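Local atomic coordinates of glycosyl hydrolase family 61, 2 protein (Heterobasidion irregulare TC 32-1, PDB entry 5NNS), a protein that oxidatively cleaves cellulose and related polysaccharides with a copper ion at its active site, giving products oxidised specifically at C1 of the sugar. Residues 2-7 against 71-76; 85-90 against 149-154; 108-113 against 134-139. One frame throughout, in Å; residues are numbered along the deposited sequence.

Contact 1. Residues 2-7 against 71-76. With NAG (2-acetamido-2-deoxy-beta-D-glucopyranose), chain D.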
loop_
_atom_site.group_PDB
_atom_site.type_symbol
_atom_site.label_atom_id
_atom_site.label_comp_id
_atom_site.label_asym_id
_atom_site.label_seq_id
_atom_site.Cartn_x
_atom_site.Cartn_y
_atom_site.Cartn_z
ATOM N N GLY A 2 9.144 9.957 -0.276
ATOM C CA GLY A 2 7.974 10.383 0.465
ATOM C C GLY A 2 7.185 9.191 0.928
ATOM O O GLY A 2 7.740 8.109 1.116
ATOM N N GLY A 3 5.885 9.398 1.103
ATOM C CA GLY A 3 4.985 8.341 1.523
ATOM C C GLY A 3 3.648 8.931 1.885
ATOM O O GLY A 3 3.397 10.115 1.634
ATOM N N VAL A 4 2.798 8.102 2.481
ATOM C CA VAL A 4 1.469 8.517 2.913
ATOM C C VAL A 4 1.594 9.324 4.209
ATOM O O VAL A 4 2.004 8.787 5.251
ATOM C CB VAL A 4 0.540 7.309 3.126
ATOM C CG1 VAL A 4 -0.830 7.765 3.629
ATOM C CG2 VAL A 4 0.413 6.503 1.833
ATOM N N LEU A 5 1.245 10.609 4.123
ATOM C CA LEU A 5 1.319 11.536 5.251
ATOM C C LEU A 5 0.031 11.603 6.070
ATOM O O LEU A 5 0.079 11.901 7.261
ATOM C CB LEU A 5 1.655 12.937 4.751
ATOM C CG LEU A 5 2.920 13.095 3.912
ATOM C CD1 LEU A 5 3.045 14.554 3.513
ATOM C CD2 LEU A 5 4.157 12.617 4.659
ATOM N N ALA A 6 -1.110 11.344 5.436
ATOM C CA ALA A 6 -2.406 11.440 6.101
ATOM C C ALA A 6 -3.466 10.634 5.359
ATOM O O ALA A 6 -3.236 10.167 4.239
ATOM C CB ALA A 6 -2.833 12.898 6.203
ATOM N N TYR A 7 -4.626 10.480 5.997
ATOM C CA TYR A 7 -5.765 9.780 5.407
ATOM C C TYR A 7 -7.057 10.575 5.570
ATOM O O TYR A 7 -7.178 11.409 6.475
ATOM C CB TYR A 7 -5.961 8.409 6.060
ATOM C CG TYR A 7 -4.772 7.485 5.968
ATOM C CD1 TYR A 7 -3.762 7.527 6.924
ATOM C CD2 TYR A 7 -4.660 6.554 4.934
ATOM C CE1 TYR A 7 -2.663 6.680 6.849
ATOM C CE2 TYR A 7 -3.568 5.701 4.853
ATOM C CZ TYR A 7 -2.573 5.772 5.810
ATOM O OH TYR A 7 -1.489 4.941 5.748
ATOM N N VAL A 71 -11.912 5.184 1.209
ATOM C CA VAL A 71 -10.685 5.484 1.943
ATOM C C VAL A 71 -9.703 6.167 1.000
ATOM O O VAL A 71 -9.442 5.670 -0.097
ATOM C CB VAL A 71 -10.055 4.223 2.608
ATOM C CG1 VAL A 71 -10.914 3.768 3.783
ATOM C CG2 VAL A 71 -9.875 3.064 1.634
ATOM N N THR A 72 -9.204 7.330 1.418
ATOM C CA THR A 72 -8.252 8.109 0.640
ATOM C C THR A 72 -6.943 8.204 1.410
ATOM O O THR A 72 -6.949 8.443 2.625
ATOM C CB THR A 72 -8.774 9.528 0.342
ATOM O OG1 THR A 72 -9.977 9.441 -0.427
ATOM C CG2 THR A 72 -7.749 10.343 -0.445
ATOM N N ALA A 73 -5.834 8.003 0.696
ATOM C CA ALA A 73 -4.491 8.204 1.234
ATOM C C ALA A 73 -3.899 9.421 0.550
ATOM O O ALA A 73 -4.036 9.575 -0.668
ATOM C CB ALA A 73 -3.627 6.976 0.988
ATOM N N TYR A 74 -3.259 10.290 1.332
ATOM C CA TYR A 74 -2.649 11.508 0.798
ATOM C C TYR A 74 -1.133 11.426 0.917
ATOM O O TYR A 74 -0.612 11.063 1.976
ATOM C CB TYR A 74 -3.158 12.742 1.538
ATOM C CG TYR A 74 -4.644 12.980 1.415
ATOM C CD1 TYR A 74 -5.180 13.721 0.356
ATOM C CD2 TYR A 74 -5.518 12.489 2.377
ATOM C CE1 TYR A 74 -6.552 13.953 0.255
ATOM C CE2 TYR A 74 -6.885 12.711 2.287
ATOM C CZ TYR A 74 -7.401 13.439 1.230
ATOM O OH TYR A 74 -8.763 13.644 1.171
ATOM N N TRP A 75 -0.441 11.767 -0.170
ATOM C CA TRP A 75 1.022 11.792 -0.200
ATOM C C TRP A 75 1.556 13.220 -0.098
ATOM O O TRP A 75 0.802 14.199 -0.183
ATOM C CB TRP A 75 1.551 11.149 -1.490
ATOM C CG TRP A 75 1.645 9.656 -1.455
ATOM C CD1 TRP A 75 2.780 8.907 -1.307
ATOM C CD2 TRP A 75 0.566 8.725 -1.595
ATOM N NE1 TRP A 75 2.473 7.569 -1.338
ATOM C CE2 TRP A 75 1.121 7.428 -1.512
ATOM C CE3 TRP A 75 -0.815 8.862 -1.778
ATOM C CZ2 TRP A 75 0.339 6.270 -1.606
ATOM C CZ3 TRP A 75 -1.597 7.704 -1.869
ATOM C CH2 TRP A 75 -1.012 6.429 -1.787
ATOM N N ASN A 76 2.871 13.315 0.087
ATOM C CA ASN A 76 3.626 14.528 -0.222
ATOM C C ASN A 76 3.498 14.859 -1.717
ATOM O O ASN A 76 2.899 14.097 -2.485
ATOM C CB ASN A 76 5.107 14.347 0.142
ATOM C CG ASN A 76 5.745 13.146 -0.547
ATOM O OD1 ASN A 76 5.245 12.022 -0.442
ATOM N ND2 ASN A 76 6.853 13.372 -1.239
HETATM C C1 NAG D . -5.320 18.084 -1.344
HETATM C C2 NAG D . -6.704 18.365 -0.771
HETATM C C3 NAG D . -6.615 19.034 0.592
HETATM C C4 NAG D . -5.695 18.266 1.546
HETATM C C5 NAG D . -4.368 17.931 0.869
HETATM C C6 NAG D . -3.524 17.008 1.740
HETATM C C7 NAG D . -8.468 18.756 -2.469
HETATM C C8 NAG D . -9.128 19.794 -3.328
HETATM N N2 NAG D . -7.476 19.206 -1.680
HETATM O O3 NAG D . -7.943 19.092 1.125
HETATM O O4 NAG D . -5.437 19.046 2.721
HETATM O O5 NAG D . -4.600 17.296 -0.397
HETATM O O6 NAG D . -2.258 16.785 1.112
HETATM O O7 NAG D . -8.839 17.593 -2.508
#
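Val4, on strand 4-9 of the smaller sheet of the AA9 beta-sandwich, lays CG2 over one face of the indole of Trp75 on the antiparallel strand 70-75, 3.7 Å from the centroid of the six-membered ring, a CH-pi contact displaced toward the rim beside CZ2. Its other methyl, CG1, sits above one face of the Tyr7 ring and also reaches Ala73 CB, so a single valine lies against two aromatic groups. The Tyr74 ring, which meets Trp13, has Thr72 CG2 over one face. At its edge the carbonyl carbon C of Tyr7 lies 3.9 Å from Tyr74 CE2; Tyr74 CD1 comes within 3.7 Å of O5 of the N-acetylglucosamine. A classic beta bulge interrupts the register where Leu5 and Ala6 both face Tyr74. Leu5 N donates to Tyr74 O (2.9 Å), and Tyr74 N returns a straighter bond to Ala6 O. Beyond the bulge the chain leads back to the copper ligand His1, whose carbonyl oxygen accepts from Asn76 ND2. Asn76 CG, between its backbone N and carbonyl carbon (chi1 56°), holds the amide beside Gly2 and Gly3, and OD1 accepts from Gly3 N at 3.1 Å, the donor 42° out of the carbonyl plane.

Contact 2. Residues 85-90 against 149-154; sequences VMVYMA and YILRHE
Tyr88 and Arg152 lie side by side on one face of the sheet, both pointing the same way. Arg152 CB packs on Tyr88 O and on Tyr88 CB, 3.9 Å away; CG and CD continue past the same tyrosine CB. With CG anti to the backbone N (chi1 165°) and the chain extended as far as NE, the guanidinium is carried alongside the tyrosine ring, their planes 74° apart. NE donates to the carbonyl oxygen of Ser48. NH1 approaches the ring to 3.3 Å from Tyr88 CD1, which lies at the edge of the guanidinium, and also makes a salt bridge to Glu154 OE1 at 2.8 Å; this bond and that from NH2 to Glu154 OE2 are both weak as hydrogen bonds. NH2 gives another bond to the carbonyl oxygen of Ile47. The buried charges thus offset one another, which would be expected to keep both groups ionised. Glu154 OE1 is further held by Tyr195 OH, and Met86 CE rests 3.5 Å from this same oxygen.

The reverse face is mostly apolar. Val87 CG1 covers one face of the His153 ring, 4.2 Å from its centroid, and touches Leu151 CD1, against which Met89 CG packs in turn. At the end of the ladder, CE of Met89, bent at chi3 (78°), reaches Tyr149 CB at 3.8 Å.

Six backbone hydrogen bonds join the strands, two each for the pairs Met86-Glu154, Tyr88-Arg152 and Ala90-Ile150; Tyr88 N to Arg152 O is the shortest at 2.7 Å. Val87-His153 and Met89-Leu151 are the intervening non-hydrogen-bonded pairs. This regular antiparallel ladder joins two inner strands of the larger sheet, the Val87 face turned to the sandwich interior, as in the immunoglobulin-like beta-sandwich of AA9 monooxygenases.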
loop_
_atom_site.group_PDB
_atom_site.type_symbol
_atom_site.label_atom_id
_atom_site.label_comp_id
_atom_site.label_asym_id
_atom_site.label_seq_id
_atom_site.Cartn_x
_atom_site.Cartn_y
_atom_site.Cartn_z
ATOM N N VAL A 85 0.299 1.719 -8.692
ATOM C CA VAL A 85 -0.192 1.954 -7.329
ATOM C C VAL A 85 -0.943 0.702 -6.914
ATOM O O VAL A 85 -1.696 0.154 -7.714
ATOM C CB VAL A 85 -1.179 3.141 -7.261
ATOM C CG1 VAL A 85 -1.676 3.352 -5.832
ATOM C CG2 VAL A 85 -0.544 4.411 -7.829
ATOM N N MET A 86 -0.748 0.259 -5.673
ATOM C CA MET A 86 -1.436 -0.926 -5.154
ATOM C C MET A 86 -1.964 -0.646 -3.763
ATOM O O MET A 86 -1.285 -0.004 -2.952
ATOM C CB MET A 86 -0.488 -2.127 -5.116
ATOM C CG MET A 86 -0.057 -2.603 -6.494
ATOM S SD MET A 86 1.305 -3.773 -6.397
ATOM C CE MET A 86 2.674 -2.649 -6.092
ATOM N N VAL A 87 -3.173 -1.127 -3.495
ATOM C CA VAL A 87 -3.779 -1.036 -2.173
ATOM C C VAL A 87 -4.080 -2.453 -1.691
ATOM O O VAL A 87 -4.772 -3.212 -2.364
ATOM C CB VAL A 87 -5.039 -0.151 -2.184
ATOM C CG1 VAL A 87 -5.529 0.109 -0.763
ATOM C CG2 VAL A 87 -4.741 1.167 -2.895
ATOM N N TYR A 88 -3.506 -2.808 -0.544
ATOM C CA TYR A 88 -3.678 -4.118 0.073
ATOM C C TYR A 88 -4.422 -3.968 1.394
ATOM O O TYR A 88 -4.431 -2.889 2.008
ATOM C CB TYR A 88 -2.319 -4.760 0.386
ATOM C CG TYR A 88 -1.534 -5.329 -0.778
ATOM C CD1 TYR A 88 -0.785 -4.501 -1.617
ATOM C CD2 TYR A 88 -1.490 -6.709 -1.014
ATOM C CE1 TYR A 88 -0.039 -5.023 -2.666
ATOM C CE2 TYR A 88 -0.744 -7.240 -2.063
ATOM C CZ TYR A 88 -0.021 -6.393 -2.883
ATOM O OH TYR A 88 0.718 -6.911 -3.923
ATOM N N MET A 89 -5.023 -5.069 1.836
ATOM C CA MET A 89 -5.461 -5.210 3.218
ATOM C C MET A 89 -5.072 -6.579 3.772
ATOM O O MET A 89 -4.778 -7.512 3.023
ATOM C CB MET A 89 -6.969 -5.032 3.328
ATOM C CG MET A 89 -7.484 -3.648 2.986
ATOM S SD MET A 89 -9.284 -3.692 3.028
ATOM C CE MET A 89 -9.577 -3.632 4.794
ATOM N N ALA A 90 -5.081 -6.677 5.097
ATOM C CA ALA A 90 -4.803 -7.923 5.798
ATOM C C ALA A 90 -5.544 -7.942 7.115
ATOM O O ALA A 90 -5.520 -6.958 7.844
ATOM C CB ALA A 90 -3.310 -8.061 6.055
ATOM N N TYR A 149 -8.197 -4.934 10.652
ATOM C CA TYR A 149 -7.417 -5.022 9.416
ATOM C C TYR A 149 -6.347 -3.941 9.330
ATOM O O TYR A 149 -6.553 -2.816 9.803
ATOM C CB TYR A 149 -8.323 -4.844 8.195
ATOM C CG TYR A 149 -9.318 -5.942 7.955
ATOM C CD1 TYR A 149 -10.547 -5.945 8.609
ATOM C CD2 TYR A 149 -9.052 -6.968 7.042
ATOM C CE1 TYR A 149 -11.480 -6.943 8.380
ATOM C CE2 TYR A 149 -9.978 -7.976 6.805
ATOM C CZ TYR A 149 -11.193 -7.958 7.476
ATOM O OH TYR A 149 -12.115 -8.949 7.245
ATOM N N ILE A 150 -5.220 -4.280 8.704
ATOM C CA ILE A 150 -4.295 -3.268 8.201
ATOM C C ILE A 150 -4.762 -2.847 6.805
ATOM O O ILE A 150 -5.204 -3.690 6.027
ATOM C CB ILE A 150 -2.851 -3.795 8.086
ATOM C CG1 ILE A 150 -2.322 -4.273 9.444
ATOM C CG2 ILE A 150 -1.933 -2.724 7.501
ATOM C CD1 ILE A 150 -2.274 -3.210 10.528
ATOM N N LEU A 151 -4.669 -1.551 6.512
ATOM C CA LEU A 151 -4.872 -1.006 5.171
ATOM C C LEU A 151 -3.522 -0.504 4.689
ATOM O O LEU A 151 -2.932 0.381 5.317
ATOM C CB LEU A 151 -5.861 0.161 5.198
ATOM C CG LEU A 151 -6.093 0.919 3.880
ATOM C CD1 LEU A 151 -6.782 0.010 2.876
ATOM C CD2 LEU A 151 -6.903 2.190 4.110
ATOM N N ARG A 152 -3.064 -1.042 3.560
ATOM C CA ARG A 152 -1.698 -0.863 3.092
ATOM C C ARG A 152 -1.688 -0.206 1.711
ATOM O O ARG A 152 -2.292 -0.739 0.776
ATOM C CB ARG A 152 -1.001 -2.231 3.047
ATOM C CG ARG A 152 0.300 -2.279 2.252
ATOM C CD ARG A 152 1.012 -3.604 2.424
ATOM N NE ARG A 152 2.424 -3.513 2.055
ATOM C CZ ARG A 152 2.919 -3.673 0.826
ATOM N NH1 ARG A 152 2.128 -3.938 -0.211
ATOM N NH2 ARG A 152 4.230 -3.571 0.638
ATOM N N HIS A 153 -0.998 0.933 1.588
ATOM C CA HIS A 153 -0.794 1.597 0.288
ATOM C C HIS A 153 0.648 1.420 -0.146
ATOM O O HIS A 153 1.559 1.538 0.674
ATOM C CB HIS A 153 -1.131 3.085 0.360
ATOM C CG HIS A 153 -2.587 3.355 0.558
ATOM N ND1 HIS A 153 -3.195 3.267 1.789
ATOM C CD2 HIS A 153 -3.561 3.687 -0.322
ATOM C CE1 HIS A 153 -4.483 3.538 1.661
ATOM N NE2 HIS A 153 -4.731 3.804 0.392
ATOM N N GLU A 154 0.845 1.153 -1.438
ATOM C CA GLU A 154 2.161 0.888 -1.984
ATOM C C GLU A 154 2.347 1.523 -3.353
ATOM O O GLU A 154 1.485 1.401 -4.237
ATOM C CB GLU A 154 2.406 -0.612 -2.083
ATOM C CG GLU A 154 3.832 -0.972 -2.470
ATOM C CD GLU A 154 4.110 -2.456 -2.389
ATOM O OE1 GLU A 154 3.218 -3.267 -2.731
ATOM O OE2 GLU A 154 5.226 -2.821 -1.960
#

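Contact 3. Residues 108-113 against 134-139; sequences KINQVG and NSWTTS. With AKR (acrylic acid), chain N.
Asn110 CG stands anti to its backbone N (chi1 177°), and so does Trp136 CG (chi1 -162°); from facing strands the two side chains cross obliquely and meet in a hydrogen bond. Trp136 NE1 donates to Asn110 OD1 at 2.7 Å. The acceptor lies close to the indole plane and the donor nearly along the C=O axis, while the amide plane is turned 43° from the ring. Farther round the same ring edge, Val112 CG2 reaches Trp136 CZ2 at 3.4 Å, also near the ring plane, and Val112 CB approaches CH2.

The two strands belong to different sheets of the AA9 beta-sandwich, and their axes stay 7.5 Å apart at closest approach, so side chains carry the contact. Ile109 and Asn110 both face Val87 in a classic beta bulge on the larger sheet. Asn110 slides past Thr138 in the opposite direction, Asn110 CB lying 3.5 Å from Thr138 OG1, and Ile109 CD1 reaches the carbonyl oxygen of Ser139. Gln111 leaves the backbone away from strand 135-139; its NE2 donates to OXT of the bound acrylic acid at 2.7 Å, while its OE1 accepts from Lys108 NZ, which also bonds to the carbonyl oxygens of Pro218 and Pro220.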
loop_
_atom_site.group_PDB
_atom_site.type_symbol
_atom_site.label_atom_id
_atom_site.label_comp_id
_atom_site.label_asym_id
_atom_site.label_seq_id
_atom_site.Cartn_x
_atom_site.Cartn_y
_atom_site.Cartn_z
ATOM N N LYS A 108 -5.171 -7.950 -2.118
ATOM C CA LYS A 108 -5.146 -6.714 -2.890
ATOM C C LYS A 108 -6.579 -6.280 -3.240
ATOM O O LYS A 108 -7.336 -7.055 -3.822
ATOM C CB LYS A 108 -4.346 -6.968 -4.158
ATOM C CG LYS A 108 -3.916 -5.727 -4.909
ATOM C CD LYS A 108 -3.214 -6.093 -6.208
ATOM C CE LYS A 108 -1.796 -6.613 -5.993
ATOM N NZ LYS A 108 -1.162 -7.054 -7.267
ATOM N N ILE A 109 -6.951 -5.056 -2.860
ATOM C CA ILE A 109 -8.301 -4.530 -3.150
ATOM C C ILE A 109 -8.352 -3.565 -4.334
ATOM O O ILE A 109 -9.424 -3.335 -4.893
ATOM C CB ILE A 109 -8.974 -3.872 -1.918
ATOM C CG1 ILE A 109 -8.170 -2.678 -1.386
ATOM C CG2 ILE A 109 -9.206 -4.917 -0.833
ATOM C CD1 ILE A 109 -8.969 -1.799 -0.444
ATOM N N ASN A 110 -7.206 -2.999 -4.710
ATOM C CA ASN A 110 -7.152 -2.059 -5.818
ATOM C C ASN A 110 -5.734 -1.954 -6.363
ATOM O O ASN A 110 -4.771 -1.953 -5.600
ATOM C CB ASN A 110 -7.648 -0.682 -5.358
ATOM C CG ASN A 110 -7.553 0.371 -6.451
ATOM O OD1 ASN A 110 -6.681 1.228 -6.410
ATOM N ND2 ASN A 110 -8.434 0.292 -7.440
ATOM N N GLN A 111 -5.613 -1.882 -7.682
ATOM C CA GLN A 111 -4.355 -1.493 -8.304
ATOM C C GLN A 111 -4.606 -0.832 -9.647
ATOM O O GLN A 111 -5.625 -1.088 -10.292
ATOM C CB GLN A 111 -3.444 -2.706 -8.497
ATOM C CG GLN A 111 -3.958 -3.708 -9.526
ATOM C CD GLN A 111 -3.146 -4.977 -9.573
ATOM O OE1 GLN A 111 -2.088 -5.074 -8.944
ATOM N NE2 GLN A 111 -3.614 -5.952 -10.349
ATOM N N VAL A 112 -3.677 0.034 -10.044
ATOM C CA VAL A 112 -3.655 0.599 -11.388
ATOM C C VAL A 112 -2.196 0.644 -11.819
ATOM O O VAL A 112 -1.372 1.291 -11.166
ATOM C CB VAL A 112 -4.283 2.011 -11.460
ATOM C CG1 VAL A 112 -4.330 2.501 -12.907
ATOM C CG2 VAL A 112 -5.696 2.021 -10.882
ATOM N N GLY A 113 -1.891 -0.063 -12.904
ATOM C CA GLY A 113 -0.541 -0.144 -13.447
ATOM C C GLY A 113 -0.442 0.731 -14.674
ATOM O O GLY A 113 -0.743 1.928 -14.612
ATOM N N ASN A 134 -1.966 14.448 -5.403
ATOM C CA ASN A 134 -1.071 13.516 -4.722
ATOM C C ASN A 134 -1.814 12.593 -3.768
ATOM O O ASN A 134 -1.443 12.476 -2.590
ATOM C CB ASN A 134 0.017 14.283 -3.982
ATOM C CG ASN A 134 0.836 15.137 -4.908
ATOM O OD1 ASN A 134 1.662 14.618 -5.665
ATOM N ND2 ASN A 134 0.623 16.445 -4.859
ATOM N N SER A 135 -2.872 11.957 -4.277
ATOM C CA SER A 135 -3.742 11.127 -3.448
ATOM C C SER A 135 -4.335 9.959 -4.216
ATOM O O SER A 135 -4.335 9.950 -5.442
ATOM C CB SER A 135 -4.863 11.968 -2.828
ATOM O OG SER A 135 -5.781 12.400 -3.813
ATOM N N TRP A 136 -4.833 8.976 -3.472
ATOM C CA TRP A 136 -5.411 7.778 -4.052
ATOM C C TRP A 136 -6.666 7.375 -3.276
ATOM O O TRP A 136 -6.613 7.141 -2.060
ATOM C CB TRP A 136 -4.386 6.651 -4.012
ATOM C CG TRP A 136 -4.701 5.532 -4.942
ATOM C CD1 TRP A 136 -5.203 4.294 -4.619
ATOM C CD2 TRP A 136 -4.529 5.541 -6.352
ATOM N NE1 TRP A 136 -5.347 3.534 -5.755
ATOM C CE2 TRP A 136 -4.937 4.277 -6.833
ATOM C CE3 TRP A 136 -4.070 6.501 -7.269
ATOM C CZ2 TRP A 136 -4.910 3.953 -8.182
ATOM C CZ3 TRP A 136 -4.035 6.174 -8.621
ATOM C CH2 TRP A 136 -4.453 4.909 -9.063
ATOM N N THR A 137 -7.782 7.284 -3.986
ATOM C CA THR A 137 -9.064 6.946 -3.379
ATOM C C THR A 137 -9.628 5.656 -3.978
ATOM O O THR A 137 -9.729 5.522 -5.203
ATOM C CB THR A 137 -10.068 8.099 -3.541
ATOM O OG1 THR A 137 -9.499 9.294 -2.995
ATOM C CG2 THR A 137 -11.380 7.791 -2.809
ATOM N N THR A 138 -9.959 4.711 -3.093
ATOM C CA THR A 138 -10.638 3.465 -3.449
ATOM C C THR A 138 -11.508 3.034 -2.262
ATOM O O THR A 138 -11.346 3.554 -1.161
ATOM C CB THR A 138 -9.628 2.353 -3.824
ATOM O OG1 THR A 138 -10.335 1.174 -4.230
ATOM C CG2 THR A 138 -8.721 1.997 -2.655
ATOM N N SER A 139 -12.432 2.102 -2.482
ATOM C CA SER A 139 -13.363 1.684 -1.425
ATOM C C SER A 139 -12.924 0.377 -0.780
ATOM O O SER A 139 -12.342 -0.477 -1.438
ATOM C CB SER A 139 -14.773 1.505 -1.987
ATOM O OG SER A 139 -15.273 2.724 -2.495
HETATM C CA AKR N . -2.985 -9.141 -12.171
HETATM C CB AKR N . -3.216 -10.284 -12.799
HETATM C C AKR N . -1.957 -9.029 -11.107
HETATM O O AKR N . -1.280 -10.028 -10.782
HETATM O OXT AKR N . -1.772 -7.930 -10.542
#

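Contacts 1 and 2 lie within opposite sheets of the sandwich, and contact 3 bridges the sheets at one side. His153 of contact 2 packs against contact 1, its NE2 3.4 Å from Ala73 CB. Strand 135-139 of contact 3 borders strand 70-75 of contact 1: Trp75 N lies 2.7 Å from Asn134 O, a probable hydrogen bond. In the other sheet, Val87 N of contact 2 similarly meets Asn110 O of contact 3 at 2.8 Å. Gly2 follows the copper ligand His1 directly in the chain and so brings contact 1 close to the metal, whereas the acrylic acid touches contact 3; the side chain of Trp136 is about 12 Å from that of the copper ligand Tyr167.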